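PKD domain (Vibrio anguillarum, PDB 6AEM) forms a calcium-binding beta-sandwich module of the Vibrio anguillarum protease Epp, its precise role in the enzyme being unsettled. Local coordinates at residues 12-17 with 62-67; 23-28 with 35-40. All coordinates share one frame; numbering follows the deposited sequence.

Contact 1: residues 12-17 with 62-67; sequences FELKTD and YTVSLT
The phenyl ring of Phe12 touches Val64 at its far end and Leu66 along one side. At that far end the ring turns its edge to the Val64 carbonyl: Val64 O sits 3.6 Å from Phe12 CZ, close to the ring plane, while the methyl Val64 CG1 is 4.0 Å from the same Phe12 CZ. Farther back on the ring, Phe12 CD2 is 3.9 Å from Leu66 CB, the two side chains running past each other in opposite directions. Leu14 comes in beside them, its methyl CD1 meeting Val64 CG2 tip to tip at 3.9 Å; Leu14 CG also lies at the edge of the Phe12 ring, in its plane. No hydrogen bond joins the two segments. They belong to opposing sheets of the PKD beta-sandwich, with strand axes 9.5 Å apart at 140°, and these apolar groups form part of the packing between the layers. Phe12 holds CG between its backbone N and carbonyl carbon (chi1 65°), which sends the ring across to the facing strand. Trp39 packs edge-to-face with this ring and also touches Val64 and Leu66. The backbone O of Phe12 accepts a hydrogen bond from Arg80 NE, on strand 75-84 of the facing sheet, and Glu13 pairs with Phe24 through the backbone.

Contact 2: residues 23-28 with 35-40; sequences AFNYSH and VSYAWD. With ZN (zinc ion), chain D.
Part of the hydrophobic interior of the PKD beta-sandwich continues here into a polar turn that leads to a zinc site. Ala23 CB rests against the six-membered ring of the Trp39 indole, 3.6 Å from Trp39 CH2. Two residues on, Asn25 brings the nitrogen end of its amide to both aromatics: Asn25 ND2 lies 3.6 Å from Tyr37 CD1 and 3.9 Å from Trp39 CZ2, and the amide plane stands 73° from the Tyr37 ring. The two ends of this amide have separate tasks. ND2 donates to Met50 O, while Asn25 OD1 accepts from Ser27 N at 2.9 Å (N-H...O 157°), closing an Asx turn as the strand ends. With CG anti to its own backbone N (chi1 -164°), Asn25 carries the amide in toward the facing strand. Beyond the turn, His28 ND1 donates to Tyr26 O at 3.1 Å, nearly within the imidazole plane, which helps fix the ring while His28 NE2 binds zinc at 2.1 Å; Glu30 supplies another zinc ligand. Strand 20-25 lies between strands 12-17 and 53-55 in its sheet, and 34-40 between 46-47 and 60-70 in the other, with Trp39 reaching Leu66 of the neighbouring strand.

Overall arrangement
Both contacts bridge the same two sheets, pairing adjacent strands 12-17 and 20-25 of one with adjacent strands 60-70 and 34-40 of the other; their centres lie about 10 Å apart. Contact 1 lies in the core and joins apolar side chains, with one backbone carbonyl at a ring edge. Contact 2 is only partly buried: its alanine-tryptophan end shares that core, whereas its asparagine amide and turn bring in polar chemistry as the chain runs out to the zinc ion. The contacts meet where strands 12-17 and 20-25 run side by side, and just beyond, where Glu13 OE1 and Tyr26 OH of the following turn lie 2.8 Å apart in a probable hydrogen bond; Leu66 also packs against Ser27.

Contact 1: residues 12-17 with 62-67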
# COMPACT_ATOMS: atom_id res chain seq x y z
N PHE A 12 -4.87 -4.09 0.93
CA PHE A 12 -4.78 -3.15 2.03
C PHE A 12 -6.10 -2.41 2.15
O PHE A 12 -6.94 -2.45 1.25
CB PHE A 12 -3.58 -2.19 1.85
CG PHE A 12 -3.69 -1.28 0.64
CD1 PHE A 12 -4.27 -0.02 0.76
CD2 PHE A 12 -3.20 -1.67 -0.60
CE1 PHE A 12 -4.38 0.82 -0.36
CE2 PHE A 12 -3.29 -0.84 -1.69
CZ PHE A 12 -3.89 0.40 -1.56
N GLU A 13 -6.24 -1.70 3.26
CA GLU A 13 -7.31 -0.76 3.50
C GLU A 13 -6.69 0.48 4.09
O GLU A 13 -5.74 0.38 4.87
CB GLU A 13 -8.28 -1.37 4.49
CG GLU A 13 -9.43 -0.48 4.93
CD GLU A 13 -10.42 -1.21 5.85
OE1 GLU A 13 -10.42 -2.45 5.88
OE2 GLU A 13 -11.25 -0.56 6.57
N LEU A 14 -7.25 1.63 3.76
CA LEU A 14 -6.77 2.90 4.29
C LEU A 14 -7.71 3.46 5.34
O LEU A 14 -8.93 3.36 5.22
CB LEU A 14 -6.61 3.93 3.17
CG LEU A 14 -5.68 3.45 2.05
CD1 LEU A 14 -5.65 4.48 0.93
CD2 LEU A 14 -4.29 3.22 2.60
N LYS A 15 -7.11 4.08 6.34
CA LYS A 15 -7.83 4.81 7.37
C LYS A 15 -7.47 6.28 7.22
O LYS A 15 -6.29 6.65 7.34
CB LYS A 15 -7.41 4.28 8.75
CG LYS A 15 -7.89 5.07 9.96
CD LYS A 15 -7.57 4.26 11.19
CE LYS A 15 -7.79 4.96 12.51
NZ LYS A 15 -7.32 4.02 13.58
N THR A 16 -8.46 7.11 6.90
CA THR A 16 -8.21 8.53 6.71
C THR A 16 -8.71 9.33 7.91
O THR A 16 -9.71 8.98 8.55
CB THR A 16 -8.83 9.07 5.42
OG1 THR A 16 -10.25 9.01 5.48
CG2 THR A 16 -8.33 8.28 4.21
N ASP A 17 -7.98 10.39 8.23
CA ASP A 17 -8.31 11.28 9.35
C ASP A 17 -7.88 12.67 8.88
O ASP A 17 -6.73 13.08 9.08
CB ASP A 17 -7.62 10.85 10.63
CG ASP A 17 -7.91 11.78 11.80
OD1 ASP A 17 -8.82 12.63 11.69
OD2 ASP A 17 -7.25 11.63 12.86
N TYR A 62 -6.34 10.65 -4.65
CA TYR A 62 -5.03 10.11 -4.95
C TYR A 62 -5.18 8.60 -5.17
O TYR A 62 -6.07 7.95 -4.59
CB TYR A 62 -4.09 10.29 -3.74
CG TYR A 62 -3.83 11.73 -3.37
CD1 TYR A 62 -2.84 12.48 -4.02
CD2 TYR A 62 -4.55 12.34 -2.37
CE1 TYR A 62 -2.60 13.82 -3.68
CE2 TYR A 62 -4.30 13.68 -2.04
CZ TYR A 62 -3.33 14.40 -2.69
OH TYR A 62 -3.07 15.71 -2.33
N THR A 63 -4.30 8.06 -6.02
CA THR A 63 -4.18 6.62 -6.19
C THR A 63 -3.00 6.15 -5.33
O THR A 63 -1.88 6.64 -5.49
CB THR A 63 -3.97 6.27 -7.67
OG1 THR A 63 -5.13 6.64 -8.43
CG2 THR A 63 -3.71 4.77 -7.86
N VAL A 64 -3.28 5.22 -4.41
CA VAL A 64 -2.28 4.60 -3.56
C VAL A 64 -2.00 3.21 -4.10
O VAL A 64 -2.94 2.44 -4.34
CB VAL A 64 -2.77 4.54 -2.10
CG1 VAL A 64 -1.81 3.78 -1.21
CG2 VAL A 64 -3.01 5.96 -1.56
N SER A 65 -0.73 2.89 -4.28
CA SER A 65 -0.30 1.62 -4.85
C SER A 65 0.60 0.86 -3.89
O SER A 65 1.45 1.46 -3.22
CB SER A 65 0.54 1.89 -6.10
OG SER A 65 -0.18 2.62 -7.07
N LEU A 66 0.40 -0.46 -3.84
CA LEU A 66 1.26 -1.33 -3.05
C LEU A 66 1.70 -2.50 -3.91
O LEU A 66 0.86 -3.24 -4.44
CB LEU A 66 0.53 -1.89 -1.82
CG LEU A 66 1.29 -2.97 -1.03
CD1 LEU A 66 2.59 -2.44 -0.47
CD2 LEU A 66 0.37 -3.54 0.05
N THR A 67 3.02 -2.69 -3.99
CA THR A 67 3.60 -3.87 -4.62
C THR A 67 4.28 -4.70 -3.54
O THR A 67 5.02 -4.16 -2.71
CB THR A 67 4.61 -3.52 -5.71
OG1 THR A 67 3.96 -2.69 -6.68
CG2 THR A 67 5.17 -4.77 -6.40

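Contact 2: residues 23-28 with 35-40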
# COMPACT_ATOMS: atom_id res chain seq x y z
N ALA A 23 -2.29 2.84 6.82
CA ALA A 23 -2.57 1.65 6.03
C ALA A 23 -2.70 0.44 6.94
O ALA A 23 -1.88 0.23 7.85
CB ALA A 23 -1.46 1.39 5.02
N PHE A 24 -3.73 -0.37 6.67
CA PHE A 24 -3.85 -1.70 7.22
C PHE A 24 -3.46 -2.62 6.08
O PHE A 24 -4.11 -2.61 5.04
CB PHE A 24 -5.28 -2.02 7.69
CG PHE A 24 -5.89 -1.01 8.62
CD1 PHE A 24 -5.21 -0.59 9.73
CD2 PHE A 24 -7.17 -0.50 8.39
CE1 PHE A 24 -5.77 0.33 10.59
CE2 PHE A 24 -7.73 0.43 9.26
CZ PHE A 24 -7.03 0.83 10.33
N ASN A 25 -2.45 -3.43 6.29
CA ASN A 25 -1.88 -4.23 5.22
C ASN A 25 -2.40 -5.66 5.34
O ASN A 25 -2.17 -6.32 6.36
CB ASN A 25 -0.35 -4.21 5.27
CG ASN A 25 0.27 -4.69 3.97
OD1 ASN A 25 -0.32 -5.50 3.23
ND2 ASN A 25 1.45 -4.19 3.65
N TYR A 26 -3.12 -6.12 4.33
CA TYR A 26 -3.68 -7.47 4.32
C TYR A 26 -2.93 -8.39 3.38
O TYR A 26 -3.45 -9.44 2.99
CB TYR A 26 -5.15 -7.41 3.93
CG TYR A 26 -6.00 -6.45 4.75
CD1 TYR A 26 -5.73 -6.21 6.10
CD2 TYR A 26 -7.07 -5.80 4.18
CE1 TYR A 26 -6.52 -5.35 6.86
CE2 TYR A 26 -7.86 -4.94 4.93
CZ TYR A 26 -7.57 -4.72 6.26
OH TYR A 26 -8.35 -3.86 7.02
N SER A 27 -1.74 -7.97 2.92
CA SER A 27 -0.97 -8.74 1.94
C SER A 27 -0.38 -9.98 2.58
O SER A 27 0.00 -9.99 3.76
CB SER A 27 0.13 -7.87 1.34
OG SER A 27 -0.38 -6.67 0.75
N HIS A 28 -0.26 -11.03 1.79
CA HIS A 28 0.25 -12.30 2.29
C HIS A 28 0.59 -13.17 1.10
O HIS A 28 0.17 -12.92 -0.02
CB HIS A 28 -0.79 -13.01 3.20
CG HIS A 28 -2.07 -13.32 2.50
ND1 HIS A 28 -3.02 -12.37 2.20
CD2 HIS A 28 -2.55 -14.49 2.01
CE1 HIS A 28 -4.02 -12.93 1.55
NE2 HIS A 28 -3.76 -14.22 1.43
N VAL A 35 8.69 -10.68 1.38
CA VAL A 35 10.02 -10.20 1.69
C VAL A 35 10.12 -8.68 1.67
O VAL A 35 10.99 -8.13 2.36
CB VAL A 35 11.10 -10.80 0.75
CG1 VAL A 35 11.02 -12.30 0.78
CG2 VAL A 35 11.01 -10.26 -0.68
N SER A 36 9.27 -7.99 0.92
CA SER A 36 9.39 -6.55 0.82
C SER A 36 8.07 -5.97 0.35
O SER A 36 7.22 -6.66 -0.22
CB SER A 36 10.51 -6.18 -0.13
OG SER A 36 10.17 -6.60 -1.42
N TYR A 37 7.97 -4.66 0.55
CA TYR A 37 6.78 -3.84 0.31
C TYR A 37 7.22 -2.55 -0.36
O TYR A 37 8.23 -1.97 0.04
CB TYR A 37 6.15 -3.45 1.65
CG TYR A 37 5.83 -4.65 2.51
CD1 TYR A 37 4.63 -5.31 2.38
CD2 TYR A 37 6.74 -5.12 3.46
CE1 TYR A 37 4.33 -6.42 3.13
CE2 TYR A 37 6.44 -6.24 4.23
CZ TYR A 37 5.23 -6.89 4.06
OH TYR A 37 4.92 -8.00 4.82
N ALA A 38 6.45 -2.11 -1.36
CA ALA A 38 6.75 -0.87 -2.07
C ALA A 38 5.46 -0.09 -2.24
O ALA A 38 4.59 -0.47 -3.03
CB ALA A 38 7.41 -1.13 -3.42
N TRP A 39 5.34 1.03 -1.52
CA TRP A 39 4.17 1.89 -1.57
C TRP A 39 4.45 3.15 -2.37
O TRP A 39 5.51 3.77 -2.26
CB TRP A 39 3.77 2.37 -0.18
CG TRP A 39 3.27 1.35 0.77
CD1 TRP A 39 4.01 0.58 1.63
CD2 TRP A 39 1.91 1.01 1.03
NE1 TRP A 39 3.20 -0.20 2.41
CE2 TRP A 39 1.90 0.01 2.03
CE3 TRP A 39 0.69 1.42 0.48
CZ2 TRP A 39 0.71 -0.53 2.51
CZ3 TRP A 39 -0.47 0.86 0.92
CH2 TRP A 39 -0.46 -0.10 1.94
N ASP A 40 3.45 3.57 -3.14
CA ASP A 40 3.44 4.88 -3.80
C ASP A 40 2.14 5.54 -3.35
O ASP A 40 1.06 5.00 -3.61
CB ASP A 40 3.48 4.68 -5.32
CG ASP A 40 3.44 5.99 -6.11
OD1 ASP A 40 3.20 7.06 -5.52
OD2 ASP A 40 3.61 5.92 -7.37
ZN ZN D . -5.12 -15.71 0.98